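Local coordinates for protein chloride intracellular channel Clic (Drosophila melanogaster, PDB 2YV7) that may insert into membranes to form pH-dependent chloride channels and may influence ethanol sensitivity, while adopting a glutathione S-transferase-like fold in its soluble state, at residues D118-L128 with H150-R161. Residues are numbered along the deposited sequence; the frame is centred on the assembly and turned at random.
Sequences DKEVATLIENL and HLRKINDHLSAR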
loop_
_atom_site.group_PDB
_atom_site.type_symbol
_atom_site.label_atom_id
_atom_site.label_comp_id
_atom_site.label_asym_id
_atom_site.label_seq_id
_atom_site.Cartn_x
_atom_site.Cartn_y
_atom_site.Cartn_z
ATOM N N ASP A 118 -8.598 -9.987 -13.336
ATOM C CA ASP A 118 -7.755 -11.161 -13.192
ATOM C C ASP A 118 -8.144 -11.845 -11.880
ATOM O O ASP A 118 -7.573 -11.560 -10.834
ATOM C CB ASP A 118 -6.269 -10.783 -13.250
ATOM C CG ASP A 118 -5.348 -12.005 -13.317
ATOM O OD1 ASP A 118 -5.678 -13.033 -12.683
ATOM O OD2 ASP A 118 -4.282 -11.949 -13.995
ATOM N N LYS A 119 -9.127 -12.742 -11.935
ATOM C CA LYS A 119 -9.602 -13.432 -10.738
ATOM C C LYS A 119 -8.512 -14.289 -10.110
ATOM O O LYS A 119 -8.491 -14.479 -8.895
ATOM C CB LYS A 119 -10.829 -14.307 -11.058
ATOM C CG LYS A 119 -12.066 -13.517 -11.433
ATOM C CD LYS A 119 -13.337 -14.293 -11.101
ATOM C CE LYS A 119 -14.631 -13.461 -11.329
ATOM N NZ LYS A 119 -14.666 -12.161 -10.565
ATOM N N GLU A 120 -7.618 -14.801 -10.951
ATOM C CA GLU A 120 -6.477 -15.581 -10.534
ATOM C C GLU A 120 -5.604 -14.793 -9.528
ATOM O O GLU A 120 -5.255 -15.292 -8.404
ATOM C CB GLU A 120 -5.698 -15.995 -11.786
ATOM C CG GLU A 120 -4.568 -16.982 -11.590
ATOM C CD GLU A 120 -4.249 -17.766 -12.878
ATOM O OE1 GLU A 120 -5.097 -18.607 -13.276
ATOM O OE2 GLU A 120 -3.149 -17.559 -13.464
ATOM N N VAL A 121 -5.299 -13.565 -9.931
ATOM C CA VAL A 121 -4.517 -12.678 -9.102
ATOM C C VAL A 121 -5.294 -12.260 -7.842
ATOM O O VAL A 121 -4.715 -12.249 -6.756
ATOM C CB VAL A 121 -3.934 -11.489 -9.875
ATOM C CG1 VAL A 121 -3.198 -10.561 -8.888
ATOM C CG2 VAL A 121 -2.965 -11.981 -10.967
ATOM N N ALA A 122 -6.565 -11.899 -7.966
ATOM C CA ALA A 122 -7.367 -11.578 -6.760
ATOM C C ALA A 122 -7.269 -12.705 -5.761
ATOM O O ALA A 122 -7.011 -12.488 -4.585
ATOM C CB ALA A 122 -8.792 -11.383 -7.107
ATOM N N THR A 123 -7.447 -13.934 -6.230
ATOM C CA THR A 123 -7.496 -15.054 -5.281
ATOM C C THR A 123 -6.098 -15.287 -4.698
ATOM O O THR A 123 -5.927 -15.645 -3.516
ATOM C CB THR A 123 -7.902 -16.329 -6.020
ATOM O OG1 THR A 123 -9.257 -16.208 -6.485
ATOM C CG2 THR A 123 -7.813 -17.524 -5.025
ATOM N N LEU A 124 -5.095 -15.114 -5.560
ATOM C CA LEU A 124 -3.689 -15.259 -5.172
ATOM C C LEU A 124 -3.330 -14.429 -3.938
ATOM O O LEU A 124 -2.622 -14.884 -3.065
ATOM C CB LEU A 124 -2.752 -14.915 -6.330
ATOM C CG LEU A 124 -1.234 -14.920 -6.074
ATOM C CD1 LEU A 124 -0.800 -16.382 -6.012
ATOM C CD2 LEU A 124 -0.552 -14.200 -7.245
ATOM N N ILE A 125 -3.733 -13.155 -3.923
ATOM C CA ILE A 125 -3.285 -12.284 -2.842
ATOM C C ILE A 125 -4.269 -12.151 -1.669
ATOM O O ILE A 125 -3.955 -11.559 -0.650
ATOM C CB ILE A 125 -2.895 -10.911 -3.382
ATOM C CG1 ILE A 125 -4.123 -10.151 -3.956
ATOM C CG2 ILE A 125 -1.811 -11.069 -4.498
ATOM C CD1 ILE A 125 -3.800 -8.638 -4.395
ATOM N N GLU A 126 -5.473 -12.690 -1.822
ATOM C CA GLU A 126 -6.488 -12.573 -0.784
ATOM C C GLU A 126 -6.003 -13.086 0.572
ATOM O O GLU A 126 -5.320 -14.133 0.643
ATOM C CB GLU A 126 -7.753 -13.329 -1.217
ATOM C CG GLU A 126 -8.936 -13.072 -0.333
ATOM C CD GLU A 126 -10.194 -13.691 -0.917
ATOM O OE1 GLU A 126 -10.067 -14.804 -1.519
ATOM O OE2 GLU A 126 -11.278 -13.034 -0.797
ATOM N N ASN A 127 -6.349 -12.345 1.634
ATOM C CA ASN A 127 -6.097 -12.760 3.027
ATOM C C ASN A 127 -4.614 -12.762 3.426
ATOM O O ASN A 127 -4.231 -13.285 4.465
ATOM C CB ASN A 127 -6.672 -14.185 3.282
ATOM C CG ASN A 127 -8.218 -14.226 3.315
ATOM O OD1 ASN A 127 -8.838 -15.211 2.852
ATOM N ND2 ASN A 127 -8.836 -13.189 3.855
ATOM N N LEU A 128 -3.769 -12.125 2.636
ATOM C CA LEU A 128 -2.353 -12.065 2.972
ATOM C C LEU A 128 -2.124 -11.294 4.264
ATOM O O LEU A 128 -1.412 -11.730 5.201
ATOM C CB LEU A 128 -1.567 -11.448 1.797
ATOM C CG LEU A 128 -0.080 -11.197 2.042
ATOM C CD1 LEU A 128 0.582 -12.579 2.263
ATOM C CD2 LEU A 128 0.566 -10.456 0.858
ATOM N N HIS A 150 2.281 -18.514 1.735
ATOM C CA HIS A 150 1.497 -17.576 0.855
ATOM C C HIS A 150 2.478 -16.812 -0.041
ATOM O O HIS A 150 2.232 -16.658 -1.224
ATOM C CB HIS A 150 0.744 -16.631 1.735
ATOM C CG HIS A 150 -0.401 -15.952 1.054
ATOM N ND1 HIS A 150 -1.549 -15.626 1.731
ATOM C CD2 HIS A 150 -0.598 -15.581 -0.237
ATOM C CE1 HIS A 150 -2.384 -15.020 0.904
ATOM N NE2 HIS A 150 -1.831 -14.965 -0.290
ATOM N N LEU A 151 3.588 -16.315 0.542
ATOM C CA LEU A 151 4.592 -15.539 -0.239
ATOM C C LEU A 151 5.211 -16.462 -1.290
ATOM O O LEU A 151 5.624 -16.017 -2.351
ATOM C CB LEU A 151 5.683 -14.980 0.653
ATOM C CG LEU A 151 5.262 -13.979 1.751
ATOM C CD1 LEU A 151 6.382 -13.487 2.667
ATOM C CD2 LEU A 151 4.590 -12.731 0.985
ATOM N N ARG A 152 5.357 -17.759 -0.946
ATOM C CA ARG A 152 5.854 -18.729 -1.958
ATOM C C ARG A 152 4.956 -18.823 -3.137
ATOM O O ARG A 152 5.411 -18.890 -4.269
ATOM C CB ARG A 152 6.130 -20.082 -1.280
ATOM C CG ARG A 152 6.592 -21.263 -2.188
ATOM C CD ARG A 152 7.870 -20.905 -2.956
ATOM N NE ARG A 152 8.335 -21.987 -3.877
ATOM C CZ ARG A 152 9.165 -22.956 -3.490
ATOM N NH1 ARG A 152 9.572 -22.975 -2.237
ATOM N NH2 ARG A 152 9.590 -23.887 -4.358
ATOM N N LYS A 153 3.660 -18.875 -2.894
ATOM C CA LYS A 153 2.649 -18.884 -3.978
ATOM C C LYS A 153 2.778 -17.659 -4.833
ATOM O O LYS A 153 2.794 -17.756 -6.075
ATOM C CB LYS A 153 1.216 -19.009 -3.439
ATOM C CG LYS A 153 0.864 -20.205 -2.476
ATOM C CD LYS A 153 1.347 -21.540 -2.873
ATOM C CE LYS A 153 1.203 -22.527 -1.610
ATOM N NZ LYS A 153 -0.085 -22.238 -0.836
ATOM N N ILE A 154 2.907 -16.487 -4.197
ATOM C CA ILE A 154 3.088 -15.235 -4.971
ATOM C C ILE A 154 4.387 -15.280 -5.753
ATOM O O ILE A 154 4.441 -14.993 -6.902
ATOM C CB ILE A 154 2.982 -13.992 -4.034
ATOM C CG1 ILE A 154 1.577 -14.008 -3.395
ATOM C CG2 ILE A 154 3.336 -12.699 -4.756
ATOM C CD1 ILE A 154 1.375 -13.047 -2.080
ATOM N N ASN A 155 5.469 -15.721 -5.112
ATOM C CA ASN A 155 6.721 -15.844 -5.832
ATOM C C ASN A 155 6.594 -16.717 -7.105
ATOM O O ASN A 155 7.129 -16.383 -8.164
ATOM C CB ASN A 155 7.768 -16.489 -4.919
ATOM C CG ASN A 155 9.092 -16.739 -5.669
ATOM O OD1 ASN A 155 9.368 -17.864 -6.198
ATOM N ND2 ASN A 155 9.895 -15.719 -5.735
ATOM N N ASP A 156 5.925 -17.839 -6.951
ATOM C CA ASP A 156 5.852 -18.850 -8.009
ATOM C C ASP A 156 4.930 -18.385 -9.139
ATOM O O ASP A 156 5.283 -18.524 -10.339
ATOM C CB ASP A 156 5.497 -20.199 -7.360
ATOM C CG ASP A 156 6.679 -20.802 -6.618
ATOM O OD1 ASP A 156 7.781 -20.205 -6.567
ATOM O OD2 ASP A 156 6.484 -21.910 -6.146
ATOM N N HIS A 157 3.834 -17.705 -8.798
ATOM C CA HIS A 157 3.087 -16.872 -9.826
ATOM C C HIS A 157 3.993 -15.919 -10.650
ATOM O O HIS A 157 4.023 -15.986 -11.869
ATOM C CB HIS A 157 1.980 -16.046 -9.139
ATOM C CG HIS A 157 1.196 -15.170 -10.081
ATOM N ND1 HIS A 157 1.606 -13.896 -10.445
ATOM C CD2 HIS A 157 0.016 -15.373 -10.698
ATOM C CE1 HIS A 157 0.736 -13.383 -11.312
ATOM N NE2 HIS A 157 -0.250 -14.253 -11.457
ATOM N N LEU A 158 4.722 -15.026 -9.976
ATOM C CA LEU A 158 5.623 -14.088 -10.604
ATOM C C LEU A 158 6.670 -14.780 -11.516
ATOM O O LEU A 158 6.942 -14.327 -12.639
ATOM C CB LEU A 158 6.303 -13.253 -9.529
ATOM C CG LEU A 158 5.391 -12.185 -8.858
ATOM C CD1 LEU A 158 6.014 -11.669 -7.637
ATOM C CD2 LEU A 158 5.019 -11.027 -9.945
ATOM N N SER A 159 7.241 -15.864 -11.002
ATOM C CA SER A 159 8.246 -16.652 -11.713
ATOM C C SER A 159 7.604 -17.246 -12.976
ATOM O O SER A 159 8.223 -17.200 -14.064
ATOM C CB SER A 159 8.753 -17.736 -10.725
ATOM O OG SER A 159 9.723 -18.593 -11.294
ATOM N N ALA A 160 6.378 -17.772 -12.863
ATOM C CA ALA A 160 5.687 -18.428 -14.003
ATOM C C ALA A 160 5.318 -17.380 -15.050
ATOM O O ALA A 160 5.492 -17.610 -16.250
ATOM C CB ALA A 160 4.474 -19.154 -13.585
ATOM N N ARG A 161 4.878 -16.209 -14.588
ATOM C CA ARG A 161 4.447 -15.149 -15.518
ATOM C C ARG A 161 5.621 -14.423 -16.146
ATOM O O ARG A 161 5.516 -13.970 -17.276
ATOM C CB ARG A 161 3.433 -14.201 -14.854
ATOM C CG ARG A 161 2.095 -14.892 -14.355
ATOM C CD ARG A 161 1.018 -14.984 -15.458
ATOM N NE ARG A 161 -0.333 -15.336 -14.986
ATOM C CZ ARG A 161 -1.297 -14.458 -14.681
ATOM N NH1 ARG A 161 -1.071 -13.153 -14.755
ATOM N NH2 ARG A 161 -2.490 -14.875 -14.271
#
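R161 and the pair D118 and E120 illustrate how two antiparallel helices can be joined by charge at one end and by a buried imidazole at the other. Both carboxylates meet the same nitrogen, near the guanidinium plane: R161 NH2 gives a bond of 2.9 Å to E120 OE2, reached from above that carboxylate's plane, and a weak one of 3.4 Å to D118 OD2, whose carboxylate is nearly coplanar with the guanidinium. D118 also caps helix 119-125, its OD1 accepting from V121 N, with OD2 adding the weaker charged link across.

At the far end H150 NE2 donates to L124 O at 2.9 Å, somewhat bent (142°) but in the carbonyl plane, where helix 119-125 gives way to a type II turn. With CG anti to the backbone N (chi1 -161°), the ring of H150 reaches across to that turn, and E126 O lies at its edge, 3.1 Å from CE1.

Leucine methyls supply the CH-pi contacts. L128 CD1 covers one face of H150, 3.8 Å from the ring centroid, and L124 CD2 does likewise on H157. The other face of H157 carries R161 CG, and H157 NE2 lies over the centre of one face of the R161 guanidinium, 3.4 Å from its plane. Between the ends, I154 packs CG1 against L124 CG (4.0 Å) and CD1 against L128 CD2. Helix 173-193 of the all-helical C-terminal domain backs this seam, touching V121, I125, L128 and L151.

Replacing H150 with a leucine would probably leave L124 O without this donor and deprive L128 CD1 of its flat partner. Acids near H157 NE2 (E120 OE2 at 4.8 Å) would tend to favour its protonation and the stacked guanidinium to oppose it, whereas the H150 bond needs only a proton on NE2.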